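Local coordinates for amino acid ABC transporter, periplasmic amino acid-binding protein (Brucella ovis, PDB 4Z9N) that probably delivers its ligand, glutathione in this structure, to an ABC transporter as the periplasmic solute-binding component, at residues 225-228 against 229-233; 42-45 against 46-50; 256-259 against 260-263; 89-93 against 94-98. All blocks are in the same frame, centred on the assembly; numbering follows the deposited sequence.

Following the chain, interaction 2 (42-50) comes first, where strand 41-42 turns into helix 44-57. Interaction 4 (89-98) follows, closing the turn from the glutathione-binding loop into helix 93-97. Interaction 1 (225-233) then spans consecutive turns within helix 222-240, and interaction 3 (256-263) builds the short helix 257-262. All four are local and lie in series, so none nests within or crosses another. Interactions 1 and 2 touch directly, through His232 and Tyr48, joining helices 222-240 and 44-57. Interactions 1, 3 and 4 face the second subunit, and Asp226 and Asp96 of different subunits share sodium ions there.

Interaction 1. Residues 225-228 against 229-233; sequences ADVV and RWTHN. With NA (sodium ion), chain H.
The guanidinium of Arg229 has the carbonyl O of Ala225 over one face, 4.0 Å above its plane, while OD1 of Asp226 and a water lie at its edge. The indole of Trp230 carries the Arg229 side chain on one face, through CG, and its CD1 edge meets Asp226 O at 3.2 Å. These groups follow one another along helix 222-240 of the solute-binding fold, Asp226 and Arg229 forming an i/i+3 salt bridge. The bond from Arg229 NH1 to Asp226 OD1 is short, 2.6 Å, but bent (N-H...O 137°), and it reaches the oxygen on its anti side with the carboxylate and guanidinium planes 69° apart. A bend at chi3 (-41°) turns the arginine back along the helix to its partner. The same OD1 binds a sodium ion at 2.9 Å, so ion and arginine together would stabilise the negative charge. Asp96, Leu101, Asp102 and Gln219 of the second subunit complete this metal site, and Asp96 there also receives Trp230 NE1 and Arg229 NH1. On another side of the helix, Thr231 packs on helix 44-57. Thr231 OG1, beside its own backbone N, donates to Val227 O at 2.8 Å, and the backbone N-H reaches that oxygen from the opposite face. Two residues on, Arg229 O likewise takes two bonds from Asn233, the side-chain one from ND2 at 2.9 Å arriving from above the carbonyl plane.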
loop_
_atom_site.group_PDB
_atom_site.type_symbol
_atom_site.label_atom_id
_atom_site.label_comp_id
_atom_site.label_asym_id
_atom_site.label_seq_id
_atom_site.Cartn_x
_atom_site.Cartn_y
_atom_site.Cartn_z
ATOM N N ALA D 225 11.341 10.345 1.618
ATOM C CA ALA D 225 10.391 9.245 1.424
ATOM C C ALA D 225 9.210 9.690 0.566
ATOM O O ALA D 225 8.731 8.925 -0.287
ATOM C CB ALA D 225 9.895 8.708 2.761
ATOM N N ASP D 226 8.734 10.917 0.796
ATOM C CA ASP D 226 7.636 11.463 -0.018
ATOM C C ASP D 226 8.003 11.522 -1.504
ATOM O O ASP D 226 7.178 11.208 -2.366
ATOM C CB ASP D 226 7.227 12.859 0.476
ATOM C CG ASP D 226 6.493 12.835 1.827
ATOM O OD1 ASP D 226 6.214 11.747 2.362
ATOM O OD2 ASP D 226 6.217 13.923 2.369
ATOM N N VAL D 227 9.235 11.926 -1.807
ATOM C CA VAL D 227 9.674 12.029 -3.210
ATOM C C VAL D 227 9.658 10.656 -3.877
ATOM O O VAL D 227 9.203 10.497 -5.017
ATOM C CB VAL D 227 11.096 12.659 -3.321
ATOM C CG1 VAL D 227 11.642 12.490 -4.737
ATOM C CG2 VAL D 227 11.081 14.128 -2.907
ATOM N N VAL D 228 10.141 9.648 -3.158
ATOM C CA VAL D 228 10.218 8.308 -3.734
ATOM C C VAL D 228 8.818 7.736 -3.853
ATOM O O VAL D 228 8.452 7.188 -4.889
ATOM C CB VAL D 228 11.123 7.394 -2.905
ATOM C CG1 VAL D 228 11.074 5.949 -3.435
ATOM C CG2 VAL D 228 12.576 7.940 -2.901
ATOM N N ARG D 229 8.034 7.891 -2.792
ATOM C CA ARG D 229 6.648 7.418 -2.779
ATOM C C ARG D 229 5.819 8.013 -3.911
ATOM O O ARG D 229 5.034 7.333 -4.589
ATOM C CB ARG D 229 5.978 7.772 -1.453
ATOM C CG ARG D 229 4.491 7.394 -1.425
ATOM C CD ARG D 229 3.854 7.640 -0.056
ATOM N NE ARG D 229 4.743 7.235 1.021
ATOM C CZ ARG D 229 5.379 8.075 1.833
ATOM N NH1 ARG D 229 5.190 9.384 1.741
ATOM N NH2 ARG D 229 6.191 7.596 2.757
ATOM N N TRP D 230 5.973 9.308 -4.109
ATOM C CA TRP D 230 5.086 9.961 -5.035
ATOM C C TRP D 230 5.589 9.874 -6.473
ATOM O O TRP D 230 4.790 10.003 -7.392
ATOM C CB TRP D 230 4.828 11.388 -4.561
ATOM C CG TRP D 230 3.815 11.288 -3.496
ATOM C CD1 TRP D 230 4.019 11.347 -2.145
ATOM C CD2 TRP D 230 2.428 10.972 -3.678
ATOM N NE1 TRP D 230 2.838 11.127 -1.479
ATOM C CE2 TRP D 230 1.842 10.904 -2.395
ATOM C CE3 TRP D 230 1.618 10.777 -4.805
ATOM C CZ2 TRP D 230 0.485 10.627 -2.205
ATOM C CZ3 TRP D 230 0.267 10.514 -4.618
ATOM C CH2 TRP D 230 -0.288 10.440 -3.324
ATOM N N THR D 231 6.872 9.567 -6.668
ATOM C CA THR D 231 7.336 9.124 -7.986
ATOM C C THR D 231 6.582 7.844 -8.386
ATOM O O THR D 231 6.009 7.764 -9.475
ATOM C CB THR D 231 8.855 8.868 -8.009
ATOM O OG1 THR D 231 9.540 10.104 -7.802
ATOM C CG2 THR D 231 9.287 8.269 -9.351
ATOM N N HIS D 232 6.583 6.853 -7.493
ATOM C CA HIS D 232 5.840 5.610 -7.705
ATOM C C HIS D 232 4.362 5.834 -8.009
ATOM O O HIS D 232 3.813 5.272 -8.958
ATOM C CB HIS D 232 5.984 4.723 -6.467
ATOM C CG HIS D 232 5.106 3.512 -6.467
ATOM N ND1 HIS D 232 5.186 2.524 -7.427
ATOM C CD2 HIS D 232 4.180 3.090 -5.567
ATOM C CE1 HIS D 232 4.323 1.562 -7.135
ATOM N NE2 HIS D 232 3.705 1.882 -6.010
ATOM N N ASN D 233 3.710 6.657 -7.205
ATOM C CA ASN D 233 2.273 6.812 -7.379
ATOM C C ASN D 233 1.964 7.651 -8.609
ATOM O O ASN D 233 0.933 7.445 -9.246
ATOM C CB ASN D 233 1.645 7.389 -6.112
ATOM C CG ASN D 233 1.482 6.327 -5.035
ATOM O OD1 ASN D 233 0.547 5.535 -5.090
ATOM N ND2 ASN D 233 2.416 6.281 -4.071
HETATM NA NA NA H . 4.486 12.504 4.586
HETATM O O HOH W 1 6.965 10.415 4.454
#

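Interaction 2. Residues 42-45 against 46-50; sequences SGFD and VDYCR
Phe44 and Tyr48 point the same way from successive turns, their rings side by side but tilted by 41°, with centroids 5.7 Å apart. The pair is therefore oblique, and the closest touch is between Phe44 CZ and Tyr48 CE1 at 4.1 Å. Tyr48 gets there with chi1 at -109°, away from a staggered position, which also brings CD1 at the edge of its ring near Phe44 O. Its hydroxyl goes on to a probable hydrogen bond with His232 of helix 222-240. On another side of the turn, Val46 lays CG2 against Ser42 O at 3.6 Å and spreads CG1 over Ser42 CA, its branches folding back over the end of strand 41-42. This is the start of helix 44-57, with Gly43 as N-cap residue in a backbone conformation readily accessible only to glycine (phi 138°). Gly43 O accepts from Asp47 N at 2.8 Å, opening the run of i/i+4 bonds that Phe44 O and Asp45 O continue to Tyr48 N and Cys49 N. Asp47 sets its carboxylate beside this first turn, CG lying 3.4 Å from Gly43 O. A water takes the N-H of Gly43 and bonds weakly to Asp47 OD2, while Asp47 OD1 pairs with Arg298 and Asn299. Asp45 heads away from the following turn, and its two carboxylate oxygens are engaged separately: OD1 by Asn107 ND2 on strand 101-117, OD2 by the backbone N of Asn88, next to Thr89 of the glutathione pocket.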
loop_
_atom_site.group_PDB
_atom_site.type_symbol
_atom_site.label_atom_id
_atom_site.label_comp_id
_atom_site.label_asym_id
_atom_site.label_seq_id
_atom_site.Cartn_x
_atom_site.Cartn_y
_atom_site.Cartn_z
ATOM N N SER D 42 20.103 -1.183 -17.354
ATOM C CA SER D 42 18.706 -1.233 -17.760
ATOM C C SER D 42 17.960 -2.248 -16.900
ATOM O O SER D 42 18.577 -3.088 -16.234
ATOM C CB SER D 42 18.569 -1.590 -19.242
ATOM O OG SER D 42 18.998 -2.917 -19.485
ATOM N N GLY D 43 16.637 -2.165 -16.930
ATOM C CA GLY D 43 15.786 -3.041 -16.139
ATOM C C GLY D 43 14.609 -2.324 -15.477
ATOM O O GLY D 43 14.525 -1.092 -15.481
ATOM N N PHE D 44 13.700 -3.113 -14.909
ATOM C CA PHE D 44 12.481 -2.613 -14.264
ATOM C C PHE D 44 12.816 -1.745 -13.044
ATOM O O PHE D 44 12.325 -0.616 -12.924
ATOM C CB PHE D 44 11.589 -3.799 -13.859
ATOM C CG PHE D 44 10.271 -3.413 -13.223
ATOM C CD1 PHE D 44 9.145 -3.185 -14.002
ATOM C CD2 PHE D 44 10.153 -3.327 -11.836
ATOM C CE1 PHE D 44 7.923 -2.848 -13.417
ATOM C CE2 PHE D 44 8.921 -2.998 -11.241
ATOM C CZ PHE D 44 7.812 -2.759 -12.040
ATOM N N ASP D 45 13.655 -2.266 -12.147
ATOM C CA ASP D 45 14.074 -1.479 -10.988
ATOM C C ASP D 45 14.987 -0.331 -11.424
ATOM O O ASP D 45 14.929 0.751 -10.857
ATOM C CB ASP D 45 14.781 -2.351 -9.945
ATOM C CG ASP D 45 13.809 -3.147 -9.090
ATOM O OD1 ASP D 45 12.617 -2.770 -9.053
ATOM O OD2 ASP D 45 14.243 -4.144 -8.450
ATOM N N VAL D 46 15.834 -0.565 -12.427
ATOM C CA VAL D 46 16.655 0.522 -12.960
ATOM C C VAL D 46 15.787 1.694 -13.429
ATOM O O VAL D 46 16.078 2.859 -13.123
ATOM C CB VAL D 46 17.561 0.025 -14.098
ATOM C CG1 VAL D 46 18.074 1.200 -14.939
ATOM C CG2 VAL D 46 18.737 -0.777 -13.505
ATOM N N ASP D 47 14.714 1.399 -14.163
ATOM C CA ASP D 47 13.865 2.479 -14.665
ATOM C C ASP D 47 13.192 3.235 -13.510
ATOM O O ASP D 47 12.931 4.437 -13.612
ATOM C CB ASP D 47 12.789 1.961 -15.636
ATOM C CG ASP D 47 13.323 1.723 -17.045
ATOM O OD1 ASP D 47 12.622 1.047 -17.827
ATOM O OD2 ASP D 47 14.448 2.180 -17.361
ATOM N N TYR D 48 12.902 2.534 -12.419
ATOM C CA TYR D 48 12.330 3.193 -11.243
ATOM C C TYR D 48 13.330 4.204 -10.681
ATOM O O TYR D 48 12.953 5.304 -10.282
ATOM C CB TYR D 48 11.931 2.167 -10.168
ATOM C CG TYR D 48 10.426 2.031 -10.045
ATOM C CD1 TYR D 48 9.703 1.234 -10.935
ATOM C CD2 TYR D 48 9.722 2.739 -9.079
ATOM C CE1 TYR D 48 8.328 1.133 -10.848
ATOM C CE2 TYR D 48 8.330 2.652 -8.996
ATOM C CZ TYR D 48 7.651 1.844 -9.884
ATOM O OH TYR D 48 6.276 1.739 -9.790
ATOM N N CYS D 49 14.602 3.823 -10.642
ATOM C CA CYS D 49 15.666 4.754 -10.250
ATOM C C CYS D 49 15.703 5.962 -11.159
ATOM O O CYS D 49 15.816 7.105 -10.705
ATOM C CB CYS D 49 17.032 4.083 -10.292
ATOM S SG CYS D 49 17.227 2.721 -9.159
ATOM N N ARG D 50 15.627 5.696 -12.456
ATOM C CA ARG D 50 15.649 6.773 -13.430
ATOM C C ARG D 50 14.404 7.644 -13.303
ATOM O O ARG D 50 14.439 8.831 -13.637
ATOM C CB ARG D 50 15.768 6.225 -14.852
ATOM C CG ARG D 50 17.024 5.384 -15.105
ATOM C CD ARG D 50 17.323 5.306 -16.605
ATOM N NE ARG D 50 18.429 4.400 -16.883
ATOM C CZ ARG D 50 19.713 4.739 -16.802
ATOM N NH1 ARG D 50 20.069 5.967 -16.452
ATOM N NH2 ARG D 50 20.648 3.837 -17.063
HETATM O O HOH W 2 15.144 -0.373 -19.011
#

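Interaction 3. Residues 256-259 against 260-263; sequences NPDI and KRLL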
loop_
_atom_site.group_PDB
_atom_site.type_symbol
_atom_site.label_atom_id
_atom_site.label_comp_id
_atom_site.label_asym_id
_atom_site.label_seq_id
_atom_site.Cartn_x
_atom_site.Cartn_y
_atom_site.Cartn_z
ATOM N N ASN D 256 -9.342 17.462 -18.846
ATOM C CA ASN D 256 -9.645 16.603 -17.707
ATOM C C ASN D 256 -8.982 17.181 -16.454
ATOM O O ASN D 256 -7.760 17.313 -16.420
ATOM C CB ASN D 256 -9.154 15.174 -17.994
ATOM C CG ASN D 256 -9.492 14.190 -16.890
ATOM O OD1 ASN D 256 -9.374 14.492 -15.706
ATOM N ND2 ASN D 256 -9.908 12.993 -17.281
ATOM N N PRO D 257 -9.778 17.529 -15.422
ATOM C CA PRO D 257 -9.169 18.142 -14.236
ATOM C C PRO D 257 -8.134 17.260 -13.553
ATOM O O PRO D 257 -7.109 17.786 -13.124
ATOM C CB PRO D 257 -10.368 18.391 -13.312
ATOM C CG PRO D 257 -11.525 18.557 -14.250
ATOM C CD PRO D 257 -11.253 17.572 -15.364
ATOM N N ASP D 258 -8.389 15.957 -13.444
ATOM C CA ASP D 258 -7.421 15.056 -12.817
ATOM C C ASP D 258 -6.082 15.069 -13.556
ATOM O O ASP D 258 -5.021 15.029 -12.933
ATOM C CB ASP D 258 -7.951 13.621 -12.758
ATOM C CG ASP D 258 -9.133 13.471 -11.830
ATOM O OD1 ASP D 258 -9.432 14.415 -11.070
ATOM O OD2 ASP D 258 -9.758 12.393 -11.851
ATOM N N ILE D 259 -6.135 15.116 -14.881
ATOM C CA ILE D 259 -4.930 15.064 -15.690
ATOM C C ILE D 259 -4.194 16.396 -15.639
ATOM O O ILE D 259 -2.962 16.441 -15.520
ATOM C CB ILE D 259 -5.264 14.667 -17.138
ATOM C CG1 ILE D 259 -5.843 13.248 -17.162
ATOM C CG2 ILE D 259 -4.039 14.766 -18.025
ATOM C CD1 ILE D 259 -6.255 12.775 -18.576
ATOM N N LYS D 260 -4.958 17.478 -15.709
ATOM C CA LYS D 260 -4.403 18.824 -15.625
ATOM C C LYS D 260 -3.647 19.003 -14.304
ATOM O O LYS D 260 -2.544 19.561 -14.270
ATOM C CB LYS D 260 -5.517 19.864 -15.754
ATOM C CG LYS D 260 -5.034 21.305 -15.661
ATOM C CD LYS D 260 -6.184 22.305 -15.759
ATOM C CE LYS D 260 -6.885 22.212 -17.091
ATOM N NZ LYS D 260 -7.832 23.346 -17.283
ATOM N N ARG D 261 -4.247 18.513 -13.222
ATOM C CA ARG D 261 -3.656 18.628 -11.896
ATOM C C ARG D 261 -2.418 17.736 -11.794
ATOM O O ARG D 261 -1.369 18.168 -11.305
ATOM C CB ARG D 261 -4.694 18.270 -10.818
ATOM C CG ARG D 261 -4.182 18.400 -9.383
ATOM C CD ARG D 261 -5.300 18.262 -8.349
ATOM N NE ARG D 261 -5.962 16.959 -8.435
ATOM C CZ ARG D 261 -7.191 16.775 -8.915
ATOM N NH1 ARG D 261 -7.908 17.817 -9.326
ATOM N NH2 ARG D 261 -7.714 15.552 -8.961
ATOM N N LEU D 262 -2.529 16.500 -12.277
ATOM C CA LEU D 262 -1.395 15.568 -12.265
ATOM C C LEU D 262 -0.197 16.141 -13.021
ATOM O O LEU D 262 0.932 16.067 -12.551
ATOM C CB LEU D 262 -1.783 14.221 -12.886
ATOM C CG LEU D 262 -0.680 13.159 -12.892
ATOM C CD1 LEU D 262 -0.322 12.735 -11.455
ATOM C CD2 LEU D 262 -1.052 11.954 -13.757
ATOM N N LEU D 263 -0.445 16.730 -14.186
ATOM C CA LEU D 263 0.665 17.165 -15.036
ATOM C C LEU D 263 1.112 18.604 -14.756
ATOM O O LEU D 263 1.931 19.154 -15.492
ATOM C CB LEU D 263 0.290 17.005 -16.512
ATOM C CG LEU D 263 0.002 15.542 -16.858
ATOM C CD1 LEU D 263 -0.305 15.380 -18.330
ATOM C CD2 LEU D 263 1.183 14.648 -16.458
#
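Asp258 and Arg261 lie side by side on one flank of a short helix, and their conformations are what bring the charges together. Asp258 keeps its carboxylate beside its own backbone N (chi1 -67°), whereas Arg261 runs out extended and then bends at chi3 (60°), turning NH2 back to OD1. The resulting salt bridge, 2.9 Å from Arg261 NH2 to Asp258 OD1, approaches from above the carboxylate plane, and the two flat groups stand 68° apart. Pro257 O lies over a face of the guanidinium, with NH1 3.9 Å away. On a different flank Ile259 sends CG2 alongside Leu263, where it meets CD1 at 3.8 Å. The N terminus is capped by Asn256, whose OD1 accepts weakly from Asp258 N at 2.9 Å and from Ile259 N at 3.4 Å. Its carbonyl O starts the i/i+4 pattern through Lys260 N (2.9 Å), and the last such bond, from Leu263 N to Ile259 O, comes where the chain leaves the helix. The arginine is shared: NE binds Val327 O near the C terminus, and NH1 forms a salt bridge with Asp149 of the second subunit, on which Pro257 and Asp258 also pack. Inward, Leu262 and Leu263 rest on Val282 of helix 281-289, and Leu263 further meets Val248 and Met251 of helix 248-251.

Interaction 4. Residues 89-93 against 94-98; sequences TTWTI and SRDTS. With NA (sodium ion), chain K; GSH (glutathione), chain U; EDO (1,2-ethanediol), chain V.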
loop_
_atom_site.group_PDB
_atom_site.type_symbol
_atom_site.label_atom_id
_atom_site.label_comp_id
_atom_site.label_asym_id
_atom_site.label_seq_id
_atom_site.Cartn_x
_atom_site.Cartn_y
_atom_site.Cartn_z
ATOM N N THR D 89 13.690 -6.195 -3.396
ATOM C CA THR D 89 13.886 -6.358 -1.962
ATOM C C THR D 89 12.549 -6.377 -1.225
ATOM O O THR D 89 11.783 -5.409 -1.250
ATOM C CB THR D 89 14.777 -5.236 -1.406
ATOM O OG1 THR D 89 16.138 -5.410 -1.849
ATOM C CG2 THR D 89 14.707 -5.196 0.102
ATOM N N THR D 90 12.267 -7.494 -0.568
ATOM C CA THR D 90 10.955 -7.696 0.037
ATOM C C THR D 90 10.735 -6.834 1.287
ATOM O O THR D 90 11.575 -6.778 2.179
ATOM C CB THR D 90 10.760 -9.184 0.381
ATOM O OG1 THR D 90 10.841 -9.957 -0.823
ATOM C CG2 THR D 90 9.405 -9.412 1.055
ATOM N N TRP D 91 9.610 -6.128 1.315
ATOM C CA TRP D 91 9.133 -5.439 2.519
ATOM C C TRP D 91 8.638 -6.464 3.537
ATOM O O TRP D 91 7.679 -7.191 3.267
ATOM C CB TRP D 91 7.995 -4.490 2.147
ATOM C CG TRP D 91 7.519 -3.527 3.210
ATOM C CD1 TRP D 91 7.760 -3.546 4.567
ATOM C CD2 TRP D 91 6.711 -2.392 2.960
ATOM N NE1 TRP D 91 7.149 -2.452 5.167
ATOM C CE2 TRP D 91 6.485 -1.746 4.192
ATOM C CE3 TRP D 91 6.146 -1.852 1.798
ATOM C CZ2 TRP D 91 5.731 -0.586 4.287
ATOM C CZ3 TRP D 91 5.395 -0.709 1.898
ATOM C CH2 TRP D 91 5.203 -0.077 3.130
ATOM N N THR D 92 9.292 -6.528 4.694
ATOM C CA THR D 92 8.864 -7.400 5.792
ATOM C C THR D 92 8.867 -6.600 7.071
ATOM O O THR D 92 9.527 -5.559 7.150
ATOM C CB THR D 92 9.806 -8.600 5.998
ATOM O OG1 THR D 92 11.049 -8.124 6.555
ATOM C CG2 THR D 92 10.090 -9.300 4.653
ATOM N N ILE D 93 8.191 -7.093 8.103
ATOM C CA ILE D 93 8.164 -6.311 9.331
ATOM C C ILE D 93 9.572 -6.121 9.939
ATOM O O ILE D 93 9.888 -5.038 10.416
ATOM C CB ILE D 93 7.188 -6.915 10.368
ATOM C CG1 ILE D 93 7.029 -5.966 11.560
ATOM C CG2 ILE D 93 7.635 -8.303 10.866
ATOM C CD1 ILE D 93 5.918 -6.397 12.511
ATOM N N SER D 94 10.410 -7.153 9.904
ATOM C CA SER D 94 11.720 -7.055 10.539
ATOM C C SER D 94 12.602 -6.038 9.810
ATOM O O SER D 94 13.395 -5.334 10.437
ATOM C CB SER D 94 12.406 -8.424 10.601
ATOM O OG SER D 94 12.576 -9.004 9.316
ATOM N N ARG D 95 12.447 -5.936 8.496
ATOM C CA ARG D 95 13.216 -4.948 7.743
ATOM C C ARG D 95 12.662 -3.536 7.976
ATOM O O ARG D 95 13.372 -2.546 7.799
ATOM C CB ARG D 95 13.237 -5.313 6.260
ATOM C CG ARG D 95 14.000 -6.604 6.019
ATOM C CD ARG D 95 13.812 -7.083 4.580
ATOM N NE ARG D 95 14.658 -8.242 4.306
ATOM C CZ ARG D 95 14.713 -8.846 3.117
ATOM N NH1 ARG D 95 13.963 -8.398 2.120
ATOM N NH2 ARG D 95 15.512 -9.886 2.928
ATOM N N ASP D 96 11.414 -3.454 8.431
ATOM C CA ASP D 96 10.734 -2.175 8.677
ATOM C C ASP D 96 11.037 -1.656 10.090
ATOM O O ASP D 96 11.040 -0.447 10.348
ATOM C CB ASP D 96 9.214 -2.369 8.484
ATOM C CG ASP D 96 8.468 -1.093 8.082
ATOM O OD1 ASP D 96 9.072 -0.007 7.906
ATOM O OD2 ASP D 96 7.232 -1.214 7.889
ATOM N N THR D 97 11.316 -2.572 11.013
ATOM C CA THR D 97 11.416 -2.196 12.423
ATOM C C THR D 97 12.821 -2.234 13.006
ATOM O O THR D 97 13.097 -1.551 13.982
ATOM C CB THR D 97 10.572 -3.122 13.307
ATOM O OG1 THR D 97 11.010 -4.476 13.126
ATOM C CG2 THR D 97 9.110 -3.006 12.929
ATOM N N SER D 98 13.687 -3.065 12.440
ATOM C CA SER D 98 14.983 -3.331 13.057
ATOM C C SER D 98 16.199 -2.770 12.318
ATOM O O SER D 98 17.328 -2.921 12.795
ATOM C CB SER D 98 15.161 -4.847 13.242
ATOM O OG SER D 98 15.397 -5.509 12.002
HETATM NA NA NA K . 10.249 1.521 9.414
HETATM N N1 GSH U . 13.155 -10.651 -2.519
HETATM C CA1 GSH U . 14.056 -11.511 -1.750
HETATM C C1 GSH U . 14.613 -10.703 -0.580
HETATM O O11 GSH U . 15.300 -11.292 0.300
HETATM O O12 GSH U . 14.402 -9.461 -0.491
HETATM C CB1 GSH U . 15.240 -12.009 -2.595
HETATM C CG1 GSH U . 16.032 -10.792 -3.111
HETATM C CD1 GSH U . 17.338 -11.281 -3.727
HETATM O OE1 GSH U . 18.398 -10.882 -3.352
HETATM N N2 GSH U . 17.260 -12.244 -4.799
HETATM C CA2 GSH U . 18.507 -12.726 -5.365
HETATM C C2 GSH U . 19.318 -11.601 -6.025
HETATM O O2 GSH U . 18.854 -10.558 -6.356
HETATM C CB2 GSH U . 18.247 -13.918 -6.293
HETATM S SG2 GSH U . 17.404 -13.431 -7.823
HETATM N N3 GSH U . 20.735 -11.843 -6.191
HETATM C CA3 GSH U . 21.567 -10.837 -6.793
HETATM C C3 GSH U . 22.763 -10.586 -5.874
HETATM O O31 GSH U . 23.737 -9.923 -6.319
HETATM O O32 GSH U . 22.770 -11.023 -4.682
HETATM C C1 EDO V . 15.884 -12.134 5.515
HETATM O O1 EDO V . 16.974 -11.479 4.852
HETATM C C2 EDO V . 15.552 -11.447 6.835
HETATM O O2 EDO V . 15.342 -10.041 6.650
HETATM O O HOH W 3 12.720 -10.256 6.878
#
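With chi1 at 71°, Thr92 places OG1 between its own backbone N and carbonyl carbon, capping the helix by accepting from Arg95 N at 3.2 Å. Arg95 is extended through chi2 and chi3 (170° and 174°), running back past Thr92 so that NH1 donates to Thr90 O at 2.9 Å, in the carbonyl plane and on a lone pair. The side chain thus spans the turn and brings its guanidinium to glutathione. NH1 and NH2 take O12 and O11 of the glutamyl alpha-carboxylate, O12 at 2.9 Å from Arg95 NH1. Thr90 N grips the same O12, and Thr90 OG1, also bonded to Glu211, accepts from the ligand amine N1, so this turn meets both the carboxylate and the amine of the glutamyl part, consistent with an amino-acid-binding family; Asp184 and other residues bind the ligand too. A 1,2-ethanediol, probably from crystallisation, bonds to NE and NH2, and a water joins it to Thr92 OG1 and to Ser94 OG, which also bonds to Arg328 O of the second subunit. Trp91 NE1 donates a hydrogen bond to Asp96 OD2 at 3.0 Å; the oxygen lies in the ring plane but is met from above the carboxylate. OD2 also takes Trp230 and Arg229 of the second subunit. Asp96 binds sodium through its carbonyl O (2.3 Å) and OD1, with Leu101, Asp102, Gln219 and Asp226 of the second subunit. The turn sits against helices 142-153 and 73-78 and strand 101-117: Thr90, Thr92 and Arg95 touch Thr142, Thr89 and Arg95 meet Phe74, and Trp91 stacks on Phe103.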